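Local coordinates for protein VESB protease (Vibrio cholerae, PDB 4LK4) that probably cleaves peptide bonds as a secreted, trypsin-like serine endopeptidase of the S1 family that also carries an Ig-like domain, at residues A[250-256]-A[341-347]; A[21-25]-A[115-119]; A[163-167]-A[177-182]. The protein carries 1 engineered substitution. One frame throughout, in Å; residues are numbered along the deposited sequence.

Interaction 1 (A[250-256]-A[341-347]); sequences YDQVANL and RATSRIQ
Tyr250 lies across Ala342 and Thr343 in the mixed sheet of the Ig-like domain, just before the parallel pairing of strand 253-256 with strand 341-347. From CB, a chi1 of 64° sets CG between the backbone N and the carbonyl carbon, which lays the ring over Ala342. The Ala342 CB methyl sits 3.4 Å from the centre of the Tyr250 ring, almost on its normal, a CH-pi contact. Tyr250 CD2 comes 3.6 Å from Ser344 OG, which approaches obliquely. Further out, Thr343 O meets the ring edge in plane, 3.5 Å from Tyr250 CE2. The hydroxyl accepts a hydrogen bond from Thr343 N.

Beyond the ring, Ser344 OG donates to Asp251 O over 2.9 Å, in the carbonyl plane, and also hydrogen-bonds Tyr270 OH. Parallel pairing then takes over: Gln252 O receives Arg345 N, Ala254 brackets Ile346 through Arg345 O and Gln347 N, and Leu256 N reaches Gln347 O. On the Val253 face, the Asn255 and Gln347 side-chain amides stack 25° apart, and Asn255 OD1 accepts from Gly257 N. One water ties the start together: it hydrogen-bonds Tyr250 OH, accepts from Gln252 NE2, which also hydrogen-bonds Arg91 O, and donates to Thr343 O at 2.7 Å.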
loop_
_atom_site.group_PDB
_atom_site.type_symbol
_atom_site.label_atom_id
_atom_site.label_comp_id
_atom_site.label_asym_id
_atom_site.label_seq_id
_atom_site.Cartn_x
_atom_site.Cartn_y
_atom_site.Cartn_z
ATOM N N TYR A 250 6.427 11.356 4.821
ATOM C CA TYR A 250 5.631 12.543 4.647
ATOM C C TYR A 250 4.110 12.328 4.583
ATOM O O TYR A 250 3.618 11.220 4.353
ATOM C CB TYR A 250 6.095 13.224 3.380
ATOM C CG TYR A 250 5.864 12.434 2.123
ATOM C CD1 TYR A 250 6.728 11.398 1.752
ATOM C CD2 TYR A 250 4.790 12.717 1.297
ATOM C CE1 TYR A 250 6.523 10.666 0.583
ATOM C CE2 TYR A 250 4.565 11.989 0.132
ATOM C CZ TYR A 250 5.439 10.963 -0.229
ATOM O OH TYR A 250 5.236 10.276 -1.416
ATOM N N ASP A 251 3.388 13.430 4.769
ATOM C CA ASP A 251 1.940 13.482 4.562
ATOM C C ASP A 251 1.655 13.417 3.065
ATOM O O ASP A 251 2.031 14.334 2.293
ATOM C CB ASP A 251 1.352 14.785 5.143
ATOM C CG ASP A 251 1.706 14.991 6.610
ATOM O OD1 ASP A 251 1.363 14.106 7.411
ATOM O OD2 ASP A 251 2.312 16.024 6.972
ATOM N N GLN A 252 0.988 12.351 2.647
ATOM C CA GLN A 252 0.712 12.152 1.237
ATOM C C GLN A 252 -0.537 12.902 0.787
ATOM O O GLN A 252 -0.476 13.702 -0.127
ATOM C CB GLN A 252 0.531 10.678 0.940
ATOM C CG GLN A 252 0.655 10.336 -0.539
ATOM C CD GLN A 252 0.106 8.945 -0.856
ATOM O OE1 GLN A 252 -0.732 8.413 -0.138
ATOM N NE2 GLN A 252 0.562 8.377 -1.957
ATOM N N VAL A 253 -1.665 12.646 1.437
ATOM C CA VAL A 253 -2.950 13.111 0.930
ATOM C C VAL A 253 -3.625 13.844 2.046
ATOM O O VAL A 253 -3.866 13.288 3.101
ATOM C CB VAL A 253 -3.884 11.946 0.492
ATOM C CG1 VAL A 253 -5.237 12.472 0.040
ATOM C CG2 VAL A 253 -3.277 11.162 -0.643
ATOM N N ALA A 254 -3.964 15.090 1.806
ATOM C CA ALA A 254 -4.849 15.794 2.699
ATOM C C ALA A 254 -6.147 15.901 1.960
ATOM O O ALA A 254 -6.256 16.664 1.019
ATOM C CB ALA A 254 -4.282 17.152 3.013
ATOM N N ASN A 255 -7.112 15.078 2.334
ATOM C CA ASN A 255 -8.435 15.161 1.733
ATOM C C ASN A 255 -9.337 15.937 2.661
ATOM O O ASN A 255 -9.743 15.410 3.680
ATOM C CB ASN A 255 -9.045 13.779 1.487
ATOM C CG ASN A 255 -10.386 13.861 0.755
ATOM O OD1 ASN A 255 -11.169 14.806 0.939
ATOM N ND2 ASN A 255 -10.642 12.880 -0.101
ATOM N N LEU A 256 -9.665 17.173 2.296
ATOM C CA LEU A 256 -10.474 18.009 3.155
ATOM C C LEU A 256 -11.946 17.723 3.005
ATOM O O LEU A 256 -12.753 18.337 3.679
ATOM C CB LEU A 256 -10.221 19.478 2.855
ATOM C CG LEU A 256 -8.742 19.848 2.839
ATOM C CD1 LEU A 256 -8.626 21.347 2.938
ATOM C CD2 LEU A 256 -7.936 19.167 3.947
ATOM N N ARG A 341 11.641 11.587 -4.317
ATOM C CA ARG A 341 10.502 12.408 -4.663
ATOM C C ARG A 341 9.387 12.046 -3.723
ATOM O O ARG A 341 9.093 10.874 -3.540
ATOM C CB ARG A 341 10.062 12.153 -6.111
ATOM C CG ARG A 341 11.085 12.604 -7.158
ATOM C CD ARG A 341 10.678 12.245 -8.582
ATOM N NE ARG A 341 11.663 12.675 -9.579
ATOM C CZ ARG A 341 11.582 13.782 -10.323
ATOM N NH1 ARG A 341 10.567 14.633 -10.219
ATOM N NH2 ARG A 341 12.541 14.050 -11.188
ATOM N N ALA A 342 8.781 13.044 -3.117
ATOM C CA ALA A 342 7.556 12.878 -2.397
ATOM C C ALA A 342 6.478 13.574 -3.202
ATOM O O ALA A 342 6.611 14.761 -3.558
ATOM C CB ALA A 342 7.659 13.508 -1.029
ATOM N N THR A 343 5.398 12.837 -3.458
ATOM C CA THR A 343 4.238 13.353 -4.175
ATOM C C THR A 343 3.059 13.406 -3.206
ATOM O O THR A 343 2.625 12.385 -2.694
ATOM C CB THR A 343 3.937 12.458 -5.390
ATOM O OG1 THR A 343 5.122 12.329 -6.163
ATOM C CG2 THR A 343 2.891 13.021 -6.270
ATOM N N SER A 344 2.571 14.616 -2.942
ATOM C CA SER A 344 1.433 14.841 -2.048
ATOM C C SER A 344 0.226 15.337 -2.818
ATOM O O SER A 344 0.338 15.665 -3.987
ATOM C CB SER A 344 1.793 15.868 -0.999
ATOM O OG SER A 344 2.871 15.416 -0.210
ATOM N N ARG A 345 -0.923 15.383 -2.150
ATOM C CA ARG A 345 -2.189 15.707 -2.787
ATOM C C ARG A 345 -3.066 16.478 -1.828
ATOM O O ARG A 345 -3.164 16.147 -0.670
ATOM C CB ARG A 345 -2.928 14.451 -3.193
ATOM C CG ARG A 345 -4.403 14.677 -3.516
ATOM C CD ARG A 345 -5.076 13.433 -4.079
ATOM N NE ARG A 345 -4.543 13.141 -5.399
ATOM C CZ ARG A 345 -4.697 11.990 -6.051
ATOM N NH1 ARG A 345 -5.399 10.974 -5.514
ATOM N NH2 ARG A 345 -4.128 11.836 -7.250
ATOM N N ILE A 346 -3.675 17.535 -2.326
ATOM C CA ILE A 346 -4.684 18.251 -1.602
ATOM C C ILE A 346 -5.957 18.120 -2.408
ATOM O O ILE A 346 -5.970 18.274 -3.621
ATOM C CB ILE A 346 -4.303 19.721 -1.385
ATOM C CG1 ILE A 346 -5.314 20.398 -0.491
ATOM C CG2 ILE A 346 -4.194 20.492 -2.697
ATOM C CD1 ILE A 346 -4.786 21.677 0.086
ATOM N N GLN A 347 -7.029 17.828 -1.719
ATOM C CA GLN A 347 -8.255 17.502 -2.368
ATOM C C GLN A 347 -9.403 18.015 -1.532
ATOM O O GLN A 347 -9.328 17.994 -0.299
ATOM C CB GLN A 347 -8.367 15.988 -2.484
ATOM C CG GLN A 347 -9.651 15.516 -3.135
ATOM C CD GLN A 347 -9.608 14.037 -3.511
ATOM O OE1 GLN A 347 -8.558 13.388 -3.475
ATOM N NE2 GLN A 347 -10.763 13.503 -3.873
HETATM O O HOH W 1 2.930 9.764 -3.338
#

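Interaction 2 (A[21-25]-A[115-119]); sequences EWPSI and LPAIT
Ser24 pushes its hydroxyl against the backbone of Pro116, Ala117 and Ile118, and it has the largest share of the buried surface, ahead of Pro116 and Pro23. Its OG donates a hydrogen bond of 2.6 Å to Pro116 O, the one hydrogen bond between 21-25 and 115-119. The bond is short but unusual in direction: the angle at the carbonyl oxygen is only 104°, and OG stands well above the carbonyl plane, about 60° out of it, instead of on a lone pair. The hydroxyl therefore leans over the chain following Pro116. Ser24 OG comes to 3.0 Å from Ile118 N, but this is proximity alone, since the angle is too poor for a bond. A chi1 of -67°, with OG anti to the serine's own carbonyl carbon, swings the hydroxyl over to Pro116 O. Behind the hydroxyl, Ser24 CB lies 3.9 Å from Ile118 CB.

Pro116 and Pro23 add a small apolar patch beside the polar contact. Pro23 CB meets Pro116 CG at 4.1 Å, where the two rings come together near the surface. Pro116 CB is also 4.1 Å from Ser24 OG, which sets the serine beside the same ring whose carbonyl it uses.

Within 21-25, Trp22 to Ile25 form a type I beta turn that presents Pro23 and Ser24 at its two corners. The Ile25 N to Trp22 O bond is weak. Ser24 and Ile118 both make backbone hydrogen bonds with Phe45 of strand 39-46, so one barrel strand ties the two loops together. This is an arrangement of the two-barrel chymotrypsin fold: the turn leading into the first barrel strand, 25-30, packs on the connection that leaves that barrel for the second.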
loop_
_atom_site.group_PDB
_atom_site.type_symbol
_atom_site.label_atom_id
_atom_site.label_comp_id
_atom_site.label_asym_id
_atom_site.label_seq_id
_atom_site.Cartn_x
_atom_site.Cartn_y
_atom_site.Cartn_z
ATOM N N GLU A 21 6.543 -21.108 7.939
ATOM C CA GLU A 21 6.585 -20.842 6.493
ATOM C C GLU A 21 6.130 -19.424 6.163
ATOM O O GLU A 21 6.246 -18.969 5.017
ATOM C CB GLU A 21 5.753 -21.871 5.701
ATOM C CG GLU A 21 6.423 -23.252 5.556
ATOM C CD GLU A 21 5.466 -24.387 5.162
ATOM O OE1 GLU A 21 4.611 -24.204 4.268
ATOM O OE2 GLU A 21 5.573 -25.485 5.747
ATOM N N TRP A 22 5.610 -18.719 7.163
ATOM C CA TRP A 22 5.096 -17.379 6.934
ATOM C C TRP A 22 5.567 -16.381 7.998
ATOM O O TRP A 22 4.761 -15.757 8.666
ATOM C CB TRP A 22 3.574 -17.439 6.884
ATOM C CG TRP A 22 3.034 -18.266 5.768
ATOM C CD1 TRP A 22 2.671 -19.576 5.812
ATOM C CD2 TRP A 22 2.742 -17.817 4.453
ATOM N NE1 TRP A 22 2.181 -19.978 4.597
ATOM C CE2 TRP A 22 2.227 -18.916 3.740
ATOM C CE3 TRP A 22 2.896 -16.596 3.790
ATOM C CZ2 TRP A 22 1.863 -18.825 2.407
ATOM C CZ3 TRP A 22 2.531 -16.509 2.482
ATOM C CH2 TRP A 22 2.025 -17.613 1.800
ATOM N N PRO A 23 6.889 -16.230 8.152
ATOM C CA PRO A 23 7.365 -15.299 9.176
ATOM C C PRO A 23 7.163 -13.842 8.776
ATOM O O PRO A 23 7.128 -12.968 9.659
ATOM C CB PRO A 23 8.843 -15.660 9.330
ATOM C CG PRO A 23 9.238 -16.250 8.013
ATOM C CD PRO A 23 7.999 -16.853 7.404
ATOM N N SER A 24 6.967 -13.585 7.479
ATOM C CA SER A 24 6.789 -12.218 6.992
ATOM C C SER A 24 5.334 -11.783 6.810
ATOM O O SER A 24 5.080 -10.686 6.335
ATOM C CB SER A 24 7.564 -12.026 5.677
ATOM O OG SER A 24 8.984 -12.102 5.868
ATOM N N ILE A 25 4.368 -12.619 7.170
ATOM C CA ILE A 25 2.956 -12.230 7.061
ATOM C C ILE A 25 2.642 -11.094 8.029
ATOM O O ILE A 25 3.294 -10.942 9.065
ATOM C CB ILE A 25 2.035 -13.402 7.412
ATOM C CG1 ILE A 25 0.598 -13.172 6.976
ATOM C CG2 ILE A 25 2.019 -13.631 8.918
ATOM C CD1 ILE A 25 0.404 -13.090 5.483
ATOM N N LEU A 115 12.431 -8.571 12.139
ATOM C CA LEU A 115 11.887 -9.866 11.700
ATOM C C LEU A 115 12.109 -10.064 10.205
ATOM O O LEU A 115 12.340 -9.100 9.498
ATOM C CB LEU A 115 10.394 -9.955 12.016
ATOM C CG LEU A 115 10.068 -10.006 13.513
ATOM C CD1 LEU A 115 8.562 -10.088 13.684
ATOM C CD2 LEU A 115 10.725 -11.202 14.194
ATOM N N PRO A 116 12.061 -11.315 9.718
ATOM C CA PRO A 116 12.388 -11.510 8.314
ATOM C C PRO A 116 11.400 -10.835 7.389
ATOM O O PRO A 116 10.210 -10.732 7.698
ATOM C CB PRO A 116 12.326 -13.020 8.130
ATOM C CG PRO A 116 12.413 -13.597 9.504
ATOM C CD PRO A 116 11.770 -12.584 10.398
ATOM N N ALA A 117 11.916 -10.379 6.254
ATOM C CA ALA A 117 11.122 -9.695 5.254
ATOM C C ALA A 117 10.794 -10.652 4.109
ATOM O O ALA A 117 11.521 -11.596 3.826
ATOM C CB ALA A 117 11.871 -8.482 4.730
ATOM N N ILE A 118 9.669 -10.405 3.460
ATOM C CA ILE A 118 9.306 -11.160 2.290
ATOM C C ILE A 118 10.164 -10.711 1.112
ATOM O O ILE A 118 10.704 -9.628 1.111
ATOM C CB ILE A 118 7.819 -10.966 1.977
ATOM C CG1 ILE A 118 7.323 -12.133 1.110
ATOM C CG2 ILE A 118 7.541 -9.578 1.367
ATOM C CD1 ILE A 118 5.817 -12.304 1.195
ATOM N N THR A 119 10.302 -11.568 0.126
ATOM C CA THR A 119 11.000 -11.241 -1.083
ATOM C C THR A 119 9.927 -11.016 -2.112
ATOM O O THR A 119 9.033 -11.850 -2.298
ATOM C CB THR A 119 11.959 -12.381 -1.484
ATOM O OG1 THR A 119 12.942 -12.545 -0.451
ATOM C CG2 THR A 119 12.673 -12.065 -2.807
#

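Interaction 3 (A[163-167]-A[177-182]); sequences VSQSL and SSDPNS
Gln165, at the start of helix 165-172, meets the loop 177-182 through both its amide and its aliphatic stem. Among the polar contacts, Gln165 NE2 donates to Ser177 O over 3.1 Å. The bond is fairly straight, 159° at the hydrogen; the acceptor lies in the plane of the side-chain amide, while the donor is tilted 21° from the plane of the carbonyl. The same NE2 also hydrogen-bonds Asn184 O, and OE1 accepts from Arg126 NH2, so this buried amide is gripped at both ends and its rotation is fixed.

Van der Waals contacts follow the stem. With CG anti to the backbone N and the chain bent at chi2 (75°), Gln165 folds along the loop backbone: CG lies 3.3 Å from Ser178 O, and CB lies 4.0 Å from Pro180 CG. Beside it, Ser178 CB comes to 4.2 Å from Ser166 CA, where the two backbones are nearest, CA to CA.

Turn-forming bonds shape the loop itself. Ser177 OG accepts Asp179 N at 3.0 Å in an ST turn, and Asp179 OD1 accepts Asn181 N at 2.7 Å in an Asx turn. Together they curl the segment into consecutive turns, against which the glutamine lies. This is the intermediate helix of the chymotrypsin fold, with the loop that returns from it to strand 184-189; the disulfide Cys168-Cys186 joins that helix to strand 184-189.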
loop_
_atom_site.group_PDB
_atom_site.type_symbol
_atom_site.label_atom_id
_atom_site.label_comp_id
_atom_site.label_asym_id
_atom_site.label_seq_id
_atom_site.Cartn_x
_atom_site.Cartn_y
_atom_site.Cartn_z
ATOM N N VAL A 163 -4.504 -17.589 -13.814
ATOM C CA VAL A 163 -5.452 -17.575 -14.926
ATOM C C VAL A 163 -4.912 -16.732 -16.102
ATOM O O VAL A 163 -4.149 -15.801 -15.880
ATOM C CB VAL A 163 -6.772 -16.929 -14.439
ATOM C CG1 VAL A 163 -7.809 -16.792 -15.553
ATOM C CG2 VAL A 163 -7.348 -17.710 -13.267
ATOM N N SER A 164 -5.307 -17.064 -17.340
ATOM C CA SER A 164 -4.938 -16.264 -18.544
ATOM C C SER A 164 -5.401 -14.841 -18.377
ATOM O O SER A 164 -6.551 -14.611 -18.051
ATOM C CB SER A 164 -5.584 -16.801 -19.845
ATOM O OG SER A 164 -5.255 -18.189 -20.090
ATOM N N GLN A 165 -4.526 -13.876 -18.614
ATOM C CA GLN A 165 -4.945 -12.520 -18.493
ATOM C C GLN A 165 -6.127 -12.188 -19.420
ATOM O O GLN A 165 -7.062 -11.529 -18.997
ATOM C CB GLN A 165 -3.788 -11.538 -18.677
ATOM C CG GLN A 165 -4.114 -10.130 -18.147
ATOM C CD GLN A 165 -4.087 -10.010 -16.638
ATOM O OE1 GLN A 165 -3.505 -10.819 -15.951
ATOM N NE2 GLN A 165 -4.698 -8.959 -16.120
ATOM N N SER A 166 -6.153 -12.673 -20.653
ATOM C CA SER A 166 -7.303 -12.295 -21.515
ATOM C C SER A 166 -8.615 -12.818 -20.888
ATOM O O SER A 166 -9.670 -12.179 -20.989
ATOM C CB SER A 166 -7.134 -12.784 -22.960
ATOM O OG SER A 166 -7.117 -14.197 -22.999
ATOM N N LEU A 167 -8.521 -13.959 -20.199
ATOM C CA LEU A 167 -9.684 -14.558 -19.539
ATOM C C LEU A 167 -10.123 -13.842 -18.277
ATOM O O LEU A 167 -11.318 -13.662 -18.015
ATOM C CB LEU A 167 -9.369 -15.983 -19.190
ATOM C CG LEU A 167 -10.564 -16.898 -19.286
ATOM C CD1 LEU A 167 -11.323 -16.709 -20.601
ATOM C CD2 LEU A 167 -10.034 -18.333 -19.129
ATOM N N SER A 177 -7.149 -5.265 -17.421
ATOM C CA SER A 177 -6.603 -5.234 -18.756
ATOM C C SER A 177 -6.355 -6.655 -19.216
ATOM O O SER A 177 -6.160 -7.557 -18.413
ATOM C CB SER A 177 -5.315 -4.405 -18.804
ATOM O OG SER A 177 -4.706 -4.477 -20.082
ATOM N N SER A 178 -6.396 -6.855 -20.520
ATOM C CA SER A 178 -6.040 -8.135 -21.090
ATOM C C SER A 178 -4.512 -8.253 -21.166
ATOM O O SER A 178 -3.992 -9.348 -21.332
ATOM C CB SER A 178 -6.652 -8.278 -22.475
ATOM O OG SER A 178 -6.013 -7.402 -23.373
ATOM N N ASP A 179 -3.812 -7.118 -21.059
ATOM C CA ASP A 179 -2.357 -7.063 -21.049
ATOM C C ASP A 179 -1.903 -7.485 -19.655
ATOM O O ASP A 179 -2.305 -6.872 -18.673
ATOM C CB ASP A 179 -1.900 -5.638 -21.366
ATOM C CG ASP A 179 -0.389 -5.501 -21.496
ATOM O OD1 ASP A 179 0.314 -6.372 -20.976
ATOM O OD2 ASP A 179 0.098 -4.516 -22.124
ATOM N N PRO A 180 -1.079 -8.547 -19.561
ATOM C CA PRO A 180 -0.544 -9.022 -18.288
ATOM C C PRO A 180 0.339 -7.975 -17.604
ATOM O O PRO A 180 0.542 -8.019 -16.381
ATOM C CB PRO A 180 0.316 -10.231 -18.689
ATOM C CG PRO A 180 -0.122 -10.612 -20.061
ATOM C CD PRO A 180 -0.576 -9.350 -20.695
ATOM N N ASN A 181 0.893 -7.074 -18.403
ATOM C CA ASN A 181 1.704 -6.018 -17.886
ATOM C C ASN A 181 0.761 -4.914 -17.413
ATOM O O ASN A 181 0.721 -3.837 -17.983
ATOM C CB ASN A 181 2.665 -5.518 -18.965
ATOM C CG ASN A 181 3.493 -4.353 -18.500
ATOM O OD1 ASN A 181 3.852 -4.269 -17.334
ATOM N ND2 ASN A 181 3.774 -3.427 -19.402
ATOM N N SER A 182 0.005 -5.212 -16.359
ATOM C CA SER A 182 -0.991 -4.296 -15.810
ATOM C C SER A 182 -1.140 -4.481 -14.298
ATOM O O SER A 182 -0.563 -5.400 -13.686
ATOM C CB SER A 182 -2.353 -4.510 -16.481
ATOM O OG SER A 182 -2.762 -5.875 -16.378
#

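The three contacts are well separated and share no atoms. Interactions 2 and 3 both belong to the trypsin-like part, their centres 28 Å apart and their nearest atoms about 16 Å: one lies where the first barrel meets the connection to the second, the other at the helix and loop before strand 184-189. Interaction 1 belongs to the Ig-like domain, its centre 30 Å from that of interaction 2, on the opposite side of the chain's centre, and 31 Å from that of interaction 3. Yet its strands face the protease: Tyr250 N hydrogen-bonds Tyr90 OH, and Gln252 NE2 hydrogen-bonds Arg91 O. No bound ligand takes part in any of the three.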